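Putative alpha/beta hydrolase fold protein (Candidatus Nitrososphaera gargensis, PDB 5A62) probably hydrolyses ester bonds, as a carboxylesterase of the alpha/beta hydrolase fold. Local coordinates at residues Q44-R52 with L262-T270; N123-E131 with L195-L206. All coordinates share one frame; numbering follows the deposited sequence.

Contact 1. Residues Q44-R52 with L262-T270; sequences QLLLKSGFR and LMGFLAIVT
M263 lays its thioether across the end of helix 40-48, its sulfur against the CD2 methyls of L45 and L46 and its terminal methyl against a serine. Bends at chi2 (-47°) and chi3 (-61°) curl the chain, so that M263 SD lies 3.8 Å from L46 CD2 and a little farther from L45 CD2; the L45 and M263 side chains run antiparallel alongside each other. M263 CE continues to S49, 3.5 Å from S49 OG. That hydroxyl is turned back on its own helix: S49 OG donates to L45 O at 2.9 Å, and because S49 N reaches the same oxygen from the other face of the carbonyl, two bonds grip it. L46 CD2 also meets L266 CD1 at 3.7 Å, the two side chains standing roughly perpendicular. Beyond the helix end, F51 points toward helix 256-272. T270 CG2 stands at the edge of the F51 ring, 3.7 Å from F51 CE1, with M263 CE at the edge too, whereas L266 CB approaches F51 CZ obliquely. T270 repeats the serine's device, its OG1 bonding to L266 O and leaving the methyl for the ring. A Schellman motif with G50 as C-prime residue, F51 N to L46 O and G50 N to L47 O, ends the helix and leads the chain on to F51. No hydrogen bond joins the segments; the axes of 44-48 and 262-270 come within 12.4 Å, at 37°. Helices 40-48 and 256-272 thus lie side by side on one face of the central sheet, where L46, F51 and L266 rest on strand 25-29 and L262 and L266 on strand 116-122.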
ATOM      1  N   GLN A  44      -7.679   9.738  31.472  1.00 18.10           N
ATOM      2  CA  GLN A  44      -8.009  10.255  32.819  1.00 19.90           C
ATOM      3  C   GLN A  44      -8.862  11.485  32.739  1.00 19.62           C
ATOM      4  O   GLN A  44      -9.857  11.573  33.460  1.00 18.94           O
ATOM      5  CB  GLN A  44      -6.731  10.520  33.632  1.00 25.29           C
ATOM      6  CG  GLN A  44      -6.002   9.218  33.977  1.00 28.12           C
ATOM      7  CD  GLN A  44      -6.920   8.073  34.455  1.00 35.85           C
ATOM      8  OE1 GLN A  44      -6.860   6.942  33.957  1.00 42.35           O
ATOM      9  NE2 GLN A  44      -7.803   8.377  35.411  1.00 37.97           N
ATOM     10  N   LEU A  45      -8.562  12.423  31.865  1.00 18.21           N
ATOM     11  CA  LEU A  45      -9.341  13.647  31.763  1.00 17.65           C
ATOM     12  C   LEU A  45     -10.770  13.347  31.333  1.00 18.73           C
ATOM     13  O   LEU A  45     -11.736  13.901  31.860  1.00 20.25           O
ATOM     14  CB  LEU A  45      -8.656  14.618  30.791  1.00 20.22           C
ATOM     15  CG  LEU A  45      -9.467  15.802  30.324  1.00 23.44           C
ATOM     16  CD1 LEU A  45      -9.604  16.789  31.457  1.00 25.81           C
ATOM     17  CD2 LEU A  45      -8.802  16.446  29.114  1.00 24.53           C
ATOM     18  N   LEU A  46     -10.951  12.426  30.387  1.00 14.88           N
ATOM     19  CA  LEU A  46     -12.235  12.198  29.817  1.00 14.92           C
ATOM     20  C   LEU A  46     -13.082  11.391  30.763  1.00 16.18           C
ATOM     21  O   LEU A  46     -14.287  11.589  30.821  1.00 17.23           O
ATOM     22  CB  LEU A  46     -12.070  11.516  28.421  1.00 13.30           C
ATOM     23  CG  LEU A  46     -11.475  12.495  27.408  1.00 13.60           C
ATOM     24  CD1 LEU A  46     -11.199  11.709  26.119  1.00 13.71           C
ATOM     25  CD2 LEU A  46     -12.341  13.681  27.079  1.00 13.89           C
ATOM     26  N   LEU A  47     -12.467  10.478  31.484  1.00 16.96           N
ATOM     27  CA  LEU A  47     -13.207   9.755  32.548  1.00 19.66           C
ATOM     28  C   LEU A  47     -13.685  10.704  33.621  1.00 21.23           C
ATOM     29  O   LEU A  47     -14.845  10.565  34.076  1.00 21.69           O
ATOM     30  CB  LEU A  47     -12.343   8.716  33.217  1.00 20.11           C
ATOM     31  CG  LEU A  47     -12.021   7.513  32.411  1.00 20.78           C
ATOM     32  CD1 LEU A  47     -10.952   6.684  33.114  1.00 23.40           C
ATOM     33  CD2 LEU A  47     -13.290   6.740  32.062  1.00 21.16           C
ATOM     34  N   LYS A  48     -12.846  11.652  34.023  1.00 22.19           N
ATOM     35  CA  LYS A  48     -13.259  12.631  35.067  1.00 25.17           C
ATOM     36  C   LYS A  48     -14.397  13.524  34.565  1.00 23.83           C
ATOM     37  O   LYS A  48     -15.246  14.041  35.338  1.00 24.20           O
ATOM     38  CB  LYS A  48     -12.077  13.493  35.496  1.00 28.49           C
ATOM     39  CG  LYS A  48     -11.012  12.697  36.183  1.00 35.15           C
ATOM     40  CD  LYS A  48     -10.024  13.536  36.968  1.00 40.69           C
ATOM     41  CE  LYS A  48      -8.998  12.597  37.617  1.00 46.54           C
ATOM     42  NZ  LYS A  48      -7.859  13.354  38.196  1.00 51.66           N
ATOM     43  N   SER A  49     -14.493  13.723  33.257  1.00 21.87           N
ATOM     44  CA  SER A  49     -15.567  14.428  32.681  1.00 25.11           C
ATOM     45  C   SER A  49     -16.832  13.600  32.423  1.00 23.22           C
ATOM     46  O   SER A  49     -17.734  14.113  31.796  1.00 28.37           O
ATOM     47  CB  SER A  49     -15.108  15.058  31.375  1.00 27.58           C
ATOM     48  OG  SER A  49     -13.923  15.807  31.582  1.00 30.44           O
ATOM     49  N   GLY A  50     -16.871  12.339  32.868  1.00 21.80           N
ATOM     50  CA  GLY A  50     -18.040  11.483  32.761  1.00 21.69           C
ATOM     51  C   GLY A  50     -18.264  10.644  31.504  1.00 22.00           C
ATOM     52  O   GLY A  50     -19.278  10.005  31.361  1.00 23.39           O
ATOM     53  N   PHE A  51     -17.289  10.594  30.610  1.00 17.23           N
ATOM     54  CA  PHE A  51     -17.381   9.745  29.443  1.00 15.55           C
ATOM     55  C   PHE A  51     -16.902   8.321  29.647  1.00 14.11           C
ATOM     56  O   PHE A  51     -16.155   8.042  30.581  1.00 16.37           O
ATOM     57  CB  PHE A  51     -16.450  10.396  28.409  1.00 14.47           C
ATOM     58  CG  PHE A  51     -16.944  11.690  27.931  1.00 14.77           C
ATOM     59  CD1 PHE A  51     -17.981  11.735  27.039  1.00 15.28           C
ATOM     60  CD2 PHE A  51     -16.354  12.892  28.335  1.00 15.57           C
ATOM     61  CE1 PHE A  51     -18.452  12.946  26.545  1.00 16.96           C
ATOM     62  CE2 PHE A  51     -16.847  14.109  27.847  1.00 15.84           C
ATOM     63  CZ  PHE A  51     -17.910  14.136  26.994  1.00 16.95           C
ATOM     64  N   ARG A  52     -17.403   7.442  28.774  1.00 13.93           N
ATOM     65  CA  ARG A  52     -16.864   6.099  28.621  1.00 13.32           C
ATOM     66  C   ARG A  52     -15.768   6.288  27.528  1.00 12.77           C
ATOM     67  O   ARG A  52     -15.989   7.036  26.604  1.00 13.99           O
ATOM     68  CB  ARG A  52     -17.901   5.151  28.144  1.00 14.58           C
ATOM     69  CG  ARG A  52     -17.431   3.775  27.815  1.00 14.56           C
ATOM     70  CD  ARG A  52     -18.551   2.988  27.243  1.00 14.88           C
ATOM     71  NE  ARG A  52     -18.234   1.631  26.902  1.00 14.95           N
ATOM     72  CZ  ARG A  52     -19.093   0.778  26.379  1.00 17.29           C
ATOM     73  NH1 ARG A  52     -20.322   1.148  26.028  1.00 19.48           N
ATOM     74  NH2 ARG A  52     -18.697  -0.454  26.155  1.00 20.55           N
ATOM     75  N   LEU A 262     -10.724  20.862  22.947  1.00 14.26           N
ATOM     76  CA  LEU A 262     -11.385  19.562  22.937  1.00 15.08           C
ATOM     77  C   LEU A 262     -12.627  19.535  23.816  1.00 14.52           C
ATOM     78  O   LEU A 262     -13.682  19.035  23.371  1.00 14.90           O
ATOM     79  CB  LEU A 262     -10.372  18.519  23.396  1.00 15.82           C
ATOM     80  CG  LEU A 262     -10.922  17.080  23.470  1.00 17.35           C
ATOM     81  CD1 LEU A 262     -11.227  16.602  22.073  1.00 19.70           C
ATOM     82  CD2 LEU A 262      -9.980  16.110  24.182  1.00 20.67           C
ATOM     83  N   MET A 263     -12.505  20.046  25.051  1.00 15.19           N
ATOM     84  CA  MET A 263     -13.671  19.945  25.937  1.00 16.74           C
ATOM     85  C   MET A 263     -14.821  20.852  25.470  1.00 16.09           C
ATOM     86  O   MET A 263     -16.002  20.510  25.593  1.00 18.75           O
ATOM     87  CB  MET A 263     -13.279  20.187  27.402  1.00 18.40           C
ATOM     88  CG  MET A 263     -12.212  19.242  27.909  1.00 19.17           C
ATOM     89  SD  MET A 263     -12.435  17.467  27.543  1.00 23.72           S
ATOM     90  CE  MET A 263     -13.973  17.211  28.401  1.00 23.27           C
ATOM     91  N   GLY A 264     -14.478  21.971  24.852  1.00 16.30           N
ATOM     92  CA  GLY A 264     -15.423  22.787  24.185  1.00 16.84           C
ATOM     93  C   GLY A 264     -16.217  22.082  23.106  1.00 17.40           C
ATOM     94  O   GLY A 264     -17.443  22.149  23.000  1.00 18.63           O
ATOM     95  N   PHE A 265     -15.480  21.384  22.250  1.00 15.00           N
ATOM     96  CA  PHE A 265     -16.147  20.618  21.218  1.00 14.68           C
ATOM     97  C   PHE A 265     -17.053  19.539  21.811  1.00 14.30           C
ATOM     98  O   PHE A 265     -18.150  19.293  21.333  1.00 15.40           O
ATOM     99  CB  PHE A 265     -15.070  19.898  20.358  1.00 14.57           C
ATOM    100  CG  PHE A 265     -14.218  20.777  19.466  1.00 14.96           C
ATOM    101  CD1 PHE A 265     -14.516  22.130  19.189  1.00 16.76           C
ATOM    102  CD2 PHE A 265     -13.104  20.228  18.845  1.00 16.67           C
ATOM    103  CE1 PHE A 265     -13.695  22.837  18.354  1.00 17.86           C
ATOM    104  CE2 PHE A 265     -12.331  20.931  17.985  1.00 18.53           C
ATOM    105  CZ  PHE A 265     -12.631  22.216  17.729  1.00 18.12           C
ATOM    106  N   LEU A 266     -16.576  18.818  22.828  1.00 15.48           N
ATOM    107  CA  LEU A 266     -17.346  17.755  23.411  1.00 15.20           C
ATOM    108  C   LEU A 266     -18.608  18.319  24.092  1.00 16.74           C
ATOM    109  O   LEU A 266     -19.612  17.640  24.107  1.00 19.15           O
ATOM    110  CB  LEU A 266     -16.509  16.960  24.412  1.00 15.39           C
ATOM    111  CG  LEU A 266     -15.399  16.123  23.712  1.00 14.63           C
ATOM    112  CD1 LEU A 266     -14.521  15.485  24.734  1.00 15.95           C
ATOM    113  CD2 LEU A 266     -16.031  15.058  22.863  1.00 16.48           C
ATOM    114  N   ALA A 267     -18.530  19.544  24.585  1.00 18.73           N
ATOM    115  CA  ALA A 267     -19.724  20.162  25.144  1.00 19.75           C
ATOM    116  C   ALA A 267     -20.765  20.418  24.104  1.00 20.66           C
ATOM    117  O   ALA A 267     -21.948  20.202  24.373  1.00 22.22           O
ATOM    118  CB  ALA A 267     -19.367  21.466  25.813  1.00 19.51           C
ATOM    119  N   ILE A 268     -20.355  20.826  22.907  1.00 18.92           N
ATOM    120  CA  ILE A 268     -21.282  20.990  21.789  1.00 21.11           C
ATOM    121  C   ILE A 268     -21.898  19.682  21.425  1.00 21.24           C
ATOM    122  O   ILE A 268     -23.086  19.591  21.210  1.00 21.24           O
ATOM    123  CB  ILE A 268     -20.584  21.601  20.572  1.00 22.29           C
ATOM    124  CG1 ILE A 268     -20.099  23.017  20.920  1.00 25.79           C
ATOM    125  CG2 ILE A 268     -21.426  21.515  19.299  1.00 24.01           C
ATOM    126  CD1 ILE A 268     -19.120  23.575  19.921  1.00 27.20           C
ATOM    127  N   VAL A 269     -21.076  18.624  21.308  1.00 20.29           N
ATOM    128  CA  VAL A 269     -21.596  17.342  20.918  1.00 20.62           C
ATOM    129  C   VAL A 269     -22.582  16.833  21.959  1.00 22.13           C
ATOM    130  O   VAL A 269     -23.644  16.301  21.588  1.00 24.38           O
ATOM    131  CB  VAL A 269     -20.460  16.301  20.758  1.00 20.17           C
ATOM    132  CG1 VAL A 269     -21.050  14.927  20.513  1.00 22.08           C
ATOM    133  CG2 VAL A 269     -19.500  16.747  19.680  1.00 19.01           C
ATOM    134  N   THR A 270     -22.241  16.963  23.246  1.00 21.82           N
ATOM    135  CA  THR A 270     -23.072  16.326  24.266  1.00 27.11           C
ATOM    136  C   THR A 270     -24.359  17.098  24.522  1.00 24.88           C
ATOM    137  O   THR A 270     -25.362  16.472  24.866  1.00 30.26           O
ATOM    138  CB  THR A 270     -22.332  16.028  25.576  1.00 29.07           C
ATOM    139  OG1 THR A 270     -21.756  17.216  26.105  1.00 35.46           O
ATOM    140  CG2 THR A 270     -21.246  15.010  25.337  1.00 31.32           C
TER

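Contact 2. Residues N123-E131 with L195-L206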
ATOM      1  N   ASN A 123      -4.494  16.817  13.869  1.00  9.63           N
ATOM      2  CA  ASN A 123      -3.548  16.669  12.780  1.00  9.30           C
ATOM      3  C   ASN A 123      -3.886  15.474  11.924  1.00  9.86           C
ATOM      4  O   ASN A 123      -3.020  14.650  11.639  1.00 10.77           O
ATOM      5  CB  ASN A 123      -2.105  16.544  13.350  1.00 10.53           C
ATOM      6  CG  ASN A 123      -1.623  17.823  14.008  1.00 12.51           C
ATOM      7  OD1 ASN A 123      -2.030  18.933  13.616  1.00 12.97           O
ATOM      8  ND2 ASN A 123      -0.761  17.653  15.004  1.00 14.80           N
ATOM      9  N   GLY A 124      -5.097  15.463  11.469  1.00 10.39           N
ATOM     10  CA  GLY A 124      -5.613  14.498  10.545  1.00 10.77           C
ATOM     11  C   GLY A 124      -6.585  15.114   9.592  1.00 11.05           C
ATOM     12  O   GLY A 124      -6.998  16.263   9.773  1.00 11.59           O
ATOM     13  N   SER A 125      -6.903  14.421   8.526  1.00 10.69           N
ATOM     14  CA  SER A 125      -7.931  14.906   7.622  1.00 10.46           C
ATOM     15  C   SER A 125      -8.527  13.757   6.845  1.00 10.85           C
ATOM     16  O   SER A 125      -7.958  12.659   6.830  1.00 11.97           O
ATOM     17  CB  SER A 125      -7.298  15.888   6.638  1.00 12.52           C
ATOM     18  OG  SER A 125      -6.751  15.264   5.483  1.00 12.03           O
ATOM     19  N   PRO A 126      -9.604  13.983   6.112  1.00  9.56           N
ATOM     20  CA  PRO A 126     -10.175  12.986   5.224  1.00 10.24           C
ATOM     21  C   PRO A 126      -9.501  12.920   3.848  1.00 10.71           C
ATOM     22  O   PRO A 126      -9.884  12.108   3.040  1.00 12.49           O
ATOM     23  CB  PRO A 126     -11.621  13.457   5.049  1.00 11.59           C
ATOM     24  CG  PRO A 126     -11.566  14.901   5.359  1.00 14.36           C
ATOM     25  CD  PRO A 126     -10.430  15.196   6.233  1.00 10.89           C
ATOM     26  N   LYS A 127      -8.523  13.757   3.560  1.00 11.60           N
ATOM     27  CA  LYS A 127      -7.956  13.822   2.243  1.00 12.86           C
ATOM     28  C   LYS A 127      -6.871  12.782   1.993  1.00 14.03           C
ATOM     29  O   LYS A 127      -6.139  12.348   2.897  1.00 14.30           O
ATOM     30  CB  LYS A 127      -7.365  15.216   2.032  1.00 15.21           C
ATOM     31  CG  LYS A 127      -8.514  16.206   1.983  1.00 18.53           C
ATOM     32  CD  LYS A 127      -8.290  17.428   1.128  1.00 23.09           C
ATOM     33  CE  LYS A 127      -7.966  17.055  -0.300  1.00 26.30           C
ATOM     34  NZ  LYS A 127      -7.899  18.267  -1.148  1.00 31.20           N
ATOM     35  N   LYS A 128      -6.774  12.409   0.737  1.00 12.32           N
ATOM     36  CA  LYS A 128      -5.605  11.708   0.262  1.00 13.24           C
ATOM     37  C   LYS A 128      -4.407  12.616   0.315  1.00 13.05           C
ATOM     38  O   LYS A 128      -4.489  13.853   0.154  1.00 14.65           O
ATOM     39  CB  LYS A 128      -5.778  11.315  -1.203  1.00 15.66           C
ATOM     40  CG  LYS A 128      -6.517  10.101  -1.482  1.00 20.26           C
ATOM     41  CD  LYS A 128      -6.234   9.623  -2.961  1.00 16.59           C
ATOM     42  CE  LYS A 128      -5.001   8.779  -3.307  1.00 18.84           C
ATOM     43  NZ  LYS A 128      -4.699   7.594  -2.408  1.00 18.60           N
ATOM     44  N   PHE A 129      -3.247  12.032   0.488  1.00 11.42           N
ATOM     45  CA  PHE A 129      -1.994  12.775   0.438  1.00 11.41           C
ATOM     46  C   PHE A 129      -1.570  13.006  -1.001  1.00 12.73           C
ATOM     47  O   PHE A 129      -1.880  12.245  -1.888  1.00 15.08           O
ATOM     48  CB  PHE A 129      -0.882  12.026   1.153  1.00 11.83           C
ATOM     49  CG  PHE A 129      -1.114  11.927   2.637  1.00 11.07           C
ATOM     50  CD1 PHE A 129      -0.817  12.962   3.492  1.00 12.08           C
ATOM     51  CD2 PHE A 129      -1.685  10.769   3.179  1.00 11.12           C
ATOM     52  CE1 PHE A 129      -1.080  12.874   4.845  1.00 12.57           C
ATOM     53  CE2 PHE A 129      -1.937  10.662   4.532  1.00 11.96           C
ATOM     54  CZ  PHE A 129      -1.646  11.712   5.370  1.00 12.17           C
ATOM     55  N   GLN A 130      -0.838  14.080  -1.187  1.00 14.58           N
ATOM     56  CA  GLN A 130      -0.038  14.187  -2.382  1.00 16.23           C
ATOM     57  C   GLN A 130       1.177  13.279  -2.248  1.00 13.33           C
ATOM     58  O   GLN A 130       1.709  13.031  -1.171  1.00 14.07           O
ATOM     59  CB  GLN A 130       0.377  15.658  -2.566  1.00 18.52           C
ATOM     60  CG  GLN A 130      -0.791  16.600  -2.933  1.00 22.00           C
ATOM     61  CD  GLN A 130      -1.587  16.160  -4.180  1.00 27.86           C
ATOM     62  OE1 GLN A 130      -2.753  15.765  -4.111  1.00 32.13           O
ATOM     63  NE2 GLN A 130      -0.930  16.205  -5.334  1.00 31.82           N
ATOM     64  N   GLU A 131       1.715  12.804  -3.375  1.00 13.27           N
ATOM     65  CA  GLU A 131       2.911  11.972  -3.324  1.00 14.74           C
ATOM     66  C   GLU A 131       4.031  12.634  -2.558  1.00 15.58           C
ATOM     67  O   GLU A 131       4.740  11.965  -1.819  1.00 15.40           O
ATOM     68  CB  GLU A 131       3.456  11.596  -4.740  1.00 17.88           C
ATOM     69  CG  GLU A 131       2.599  10.602  -5.413  1.00 20.53           C
ATOM     70  CD  GLU A 131       3.141  10.179  -6.784  1.00 19.31           C
ATOM     71  OE1 GLU A 131       4.360  10.285  -7.050  1.00 24.97           O
ATOM     72  OE2 GLU A 131       2.274   9.752  -7.475  1.00 24.22           O
ATOM     73  N   LEU A 195      -1.195   4.348   3.790  1.00  7.08           N
ATOM     74  CA  LEU A 195      -1.590   5.737   3.490  1.00  7.60           C
ATOM     75  C   LEU A 195      -1.841   5.946   2.024  1.00  8.39           C
ATOM     76  O   LEU A 195      -2.601   6.839   1.657  1.00  9.12           O
ATOM     77  CB  LEU A 195      -0.517   6.725   3.999  1.00  8.42           C
ATOM     78  CG  LEU A 195      -0.308   6.676   5.526  1.00  8.56           C
ATOM     79  CD1 LEU A 195       0.807   7.610   5.873  1.00  9.18           C
ATOM     80  CD2 LEU A 195      -1.568   6.995   6.281  1.00  8.54           C
ATOM     81  N   TYR A 196      -1.195   5.216   1.158  1.00  7.12           N
ATOM     82  CA  TYR A 196      -1.459   5.328  -0.297  1.00  7.48           C
ATOM     83  C   TYR A 196      -2.808   4.843  -0.738  1.00  8.30           C
ATOM     84  O   TYR A 196      -3.257   5.075  -1.855  1.00  8.45           O
ATOM     85  CB  TYR A 196      -0.417   4.533  -1.090  1.00  8.36           C
ATOM     86  CG  TYR A 196       0.961   5.139  -1.104  1.00  8.30           C
ATOM     87  CD1 TYR A 196       1.296   6.036  -2.099  1.00  8.35           C
ATOM     88  CD2 TYR A 196       1.948   4.791  -0.214  1.00  8.83           C
ATOM     89  CE1 TYR A 196       2.537   6.617  -2.132  1.00  9.78           C
ATOM     90  CE2 TYR A 196       3.202   5.340  -0.304  1.00  8.83           C
ATOM     91  CZ  TYR A 196       3.480   6.261  -1.262  1.00  9.57           C
ATOM     92  OH  TYR A 196       4.765   6.818  -1.322  1.00 11.93           O
ATOM     93  N   THR A 197      -3.498   4.116   0.151  1.00  8.24           N
ATOM     94  CA  THR A 197      -4.767   3.466  -0.179  1.00  8.02           C
ATOM     95  C   THR A 197      -5.954   4.256   0.296  1.00  8.45           C
ATOM     96  O   THR A 197      -7.102   3.770   0.167  1.00  9.89           O
ATOM     97  CB  THR A 197      -4.847   2.030   0.376  1.00  7.90           C
ATOM     98  OG1 THR A 197      -5.008   2.097   1.795  1.00  7.66           O
ATOM     99  CG2 THR A 197      -3.616   1.279   0.066  1.00  9.14           C
ATOM    100  N   ILE A 198      -5.752   5.485   0.789  1.00  9.00           N
ATOM    101  CA  ILE A 198      -6.905   6.334   1.203  1.00  9.14           C
ATOM    102  C   ILE A 198      -7.706   6.671  -0.074  1.00 10.60           C
ATOM    103  O   ILE A 198      -7.071   7.115  -1.048  1.00 10.98           O
ATOM    104  CB  ILE A 198      -6.406   7.612   1.799  1.00  9.90           C
ATOM    105  CG1 ILE A 198      -5.621   7.356   3.094  1.00  9.84           C
ATOM    106  CG2 ILE A 198      -7.547   8.566   2.038  1.00  9.87           C
ATOM    107  CD1 ILE A 198      -4.816   8.577   3.516  1.00 10.52           C
ATOM    108  N   PRO A 199      -8.990   6.483  -0.079  1.00 10.37           N
ATOM    109  CA  PRO A 199      -9.787   6.791  -1.299  1.00 12.76           C
ATOM    110  C   PRO A 199      -9.834   8.277  -1.512  1.00 14.24           C
ATOM    111  O   PRO A 199      -9.792   9.069  -0.563  1.00 16.72           O
ATOM    112  CB  PRO A 199     -11.144   6.220  -1.025  1.00 14.48           C
ATOM    113  CG  PRO A 199     -11.009   5.348   0.132  1.00 13.85           C
ATOM    114  CD  PRO A 199      -9.774   5.784   0.908  1.00 11.51           C
ATOM    115  N   GLY A 200     -10.013   8.683  -2.769  1.00 15.95           N
ATOM    116  CA  GLY A 200     -10.077  10.122  -3.077  1.00 17.94           C
ATOM    117  C   GLY A 200     -11.408  10.777  -2.768  1.00 16.23           C
ATOM    118  O   GLY A 200     -11.492  11.983  -2.926  1.00 25.14           O
ATOM    119  N   ASN A 201     -12.411  10.025  -2.394  1.00 15.97           N
ATOM    120  CA  ASN A 201     -13.759  10.585  -2.151  1.00 19.32           C
ATOM    121  C   ASN A 201     -14.194  10.615  -0.682  1.00 17.16           C
ATOM    122  O   ASN A 201     -15.384  10.666  -0.389  1.00 15.58           O
ATOM    123  CB  ASN A 201     -14.785   9.815  -2.965  1.00 24.16           C
ATOM    124  CG  ASN A 201     -15.058   8.409  -2.435  1.00 28.88           C
ATOM    125  OD1 ASN A 201     -14.318   7.830  -1.628  1.00 29.75           O
ATOM    126  ND2 ASN A 201     -16.174   7.854  -2.881  1.00 38.59           N
ATOM    127  N   VAL A 202     -13.259  10.533   0.285  1.00 12.36           N
ATOM    128  CA  VAL A 202     -13.653  10.535   1.664  1.00 11.43           C
ATOM    129  C   VAL A 202     -14.250  11.891   2.045  1.00 10.60           C
ATOM    130  O   VAL A 202     -15.132  11.939   2.893  1.00 11.31           O
ATOM    131  CB  VAL A 202     -12.523  10.120   2.633  1.00 10.57           C
ATOM    132  CG1 VAL A 202     -13.001  10.016   4.066  1.00  9.86           C
ATOM    133  CG2 VAL A 202     -11.922   8.806   2.223  1.00 12.03           C
ATOM    134  N   VAL A 203     -13.729  12.981   1.526  1.00 10.68           N
ATOM    135  CA  VAL A 203     -14.284  14.281   1.875  1.00 12.00           C
ATOM    136  C   VAL A 203     -15.750  14.296   1.484  1.00 11.99           C
ATOM    137  O   VAL A 203     -16.562  14.724   2.309  1.00 11.90           O
ATOM    138  CB  VAL A 203     -13.549  15.459   1.216  1.00 14.75           C
ATOM    139  CG1 VAL A 203     -14.263  16.774   1.502  1.00 18.12           C
ATOM    140  CG2 VAL A 203     -12.068  15.523   1.600  1.00 16.13           C
ATOM    141  N   GLN A 204     -16.110  13.830   0.308  1.00 11.73           N
ATOM    142  CA  GLN A 204     -17.510  13.803  -0.093  1.00 12.21           C
ATOM    143  C   GLN A 204     -18.309  12.929   0.840  1.00 11.07           C
ATOM    144  O   GLN A 204     -19.421  13.292   1.280  1.00 10.53           O
ATOM    145  CB  GLN A 204     -17.629  13.295  -1.547  1.00 14.08           C
ATOM    146  CG  GLN A 204     -19.084  13.259  -2.046  1.00 19.70           C
ATOM    147  CD  GLN A 204     -19.189  12.928  -3.531  1.00 26.61           C
ATOM    148  OE1 GLN A 204     -18.755  11.842  -3.943  1.00 31.73           O
ATOM    149  NE2 GLN A 204     -19.752  13.878  -4.355  1.00 25.20           N
ATOM    150  N   GLY A 205     -17.831  11.755   1.173  1.00 11.04           N
ATOM    151  CA  GLY A 205     -18.549  10.913   2.088  1.00 10.01           C
ATOM    152  C   GLY A 205     -18.721  11.438   3.472  1.00  9.90           C
ATOM    153  O   GLY A 205     -19.746  11.227   4.140  1.00 10.38           O
ATOM    154  N   LEU A 206     -17.691  12.073   3.969  1.00  8.58           N
ATOM    155  CA  LEU A 206     -17.782  12.704   5.288  1.00  9.27           C
ATOM    156  C   LEU A 206     -18.789  13.872   5.269  1.00 10.31           C
ATOM    157  O   LEU A 206     -19.570  13.995   6.192  1.00 10.24           O
ATOM    158  CB  LEU A 206     -16.382  13.205   5.725  1.00  9.28           C
ATOM    159  CG  LEU A 206     -16.301  13.832   7.071  1.00  9.82           C
ATOM    160  CD1 LEU A 206     -16.775  12.902   8.149  1.00  9.98           C
ATOM    161  CD2 LEU A 206     -14.917  14.333   7.348  1.00  9.58           C
TER
HETATM  162  O   HOH W   1     -10.252  11.529   0.375  1.00 13.75           O
HETATM  163  O   HOH W   2      -2.994   9.021  -0.003  1.00 15.44           O
HETATM  164  O   HOH W   3       5.492   9.355  -2.285  1.00 19.88           O
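In this partly apolar, partly water-bridged contact, the extended loop leaving strand 116-122 lies against a second loop, which follows helix 185-194, and the first turns of helix 202-209. At one end the P126 ring sits against the start of helix 202-209: P126 CG lies 3.8 Å from V203 CG2 and nearly as close to L206 CD2, while P126 CB meets V202 CG1. K127 CG adds a contact to V203 CG2 at 3.6 Å, and its NZ forms a salt bridge with E230 of helix 222-234. An ST turn, K127 N to S125 OG, shapes the chain here. In the middle K128 folds back over the other segment. Bends at chi3 (84°) and chi4 (47°) carry K128 NZ to I198 O, 2.8 Å away and in the carbonyl plane, with a weak second bond to Y196 O; its CG and CD lie along the I198 carbonyl, with CD beside G200 CA. A water accepts from K128 NZ and F129 N and donates to L195 O. Another donates to P126 O and P199 O and accepts from V202 N. Beyond the lysine, F129 CE2 meets I198 CD1 at 3.7 Å, and L195 CD2 lies near the same ring atom, both oblique to the ring. The L195 side chain is about 4 Å from a bound acetate, and F129 lies near, without touching, a possible nucleophile elbow. The second subunit packs on this contact: its G200 N donates to E131 OE2 here, and G200 N here donates to E131 OE2 of the second subunit. A helical insertion after a central strand, rejoining the core at the next crossover helix, is consistent with the cap that many alpha/beta hydrolases insert after this strand; contact 2 joins its two ends.

Contact 1 and contact 2 lie 27 Å apart between centres, and even their nearest atoms are separated by about 10 Å. Both segments of contact 2 fall between those of contact 1 along the chain: 44-52 comes first, then 123-131, 195-206 and finally 262-270. Strand 116-122 links them, since helix 256-272 of contact 1 packs on its side chains and contact 2 begins in the loop that follows it. Contact 1 brings an early helix and the last helix together beside the parallel part of the mixed sheet, while contact 2 fastens the base of the inserted helices, next to the second subunit. Contact 1 lies in the core, contact 2 where the probable cap meets it, on the opposite side of the sheet.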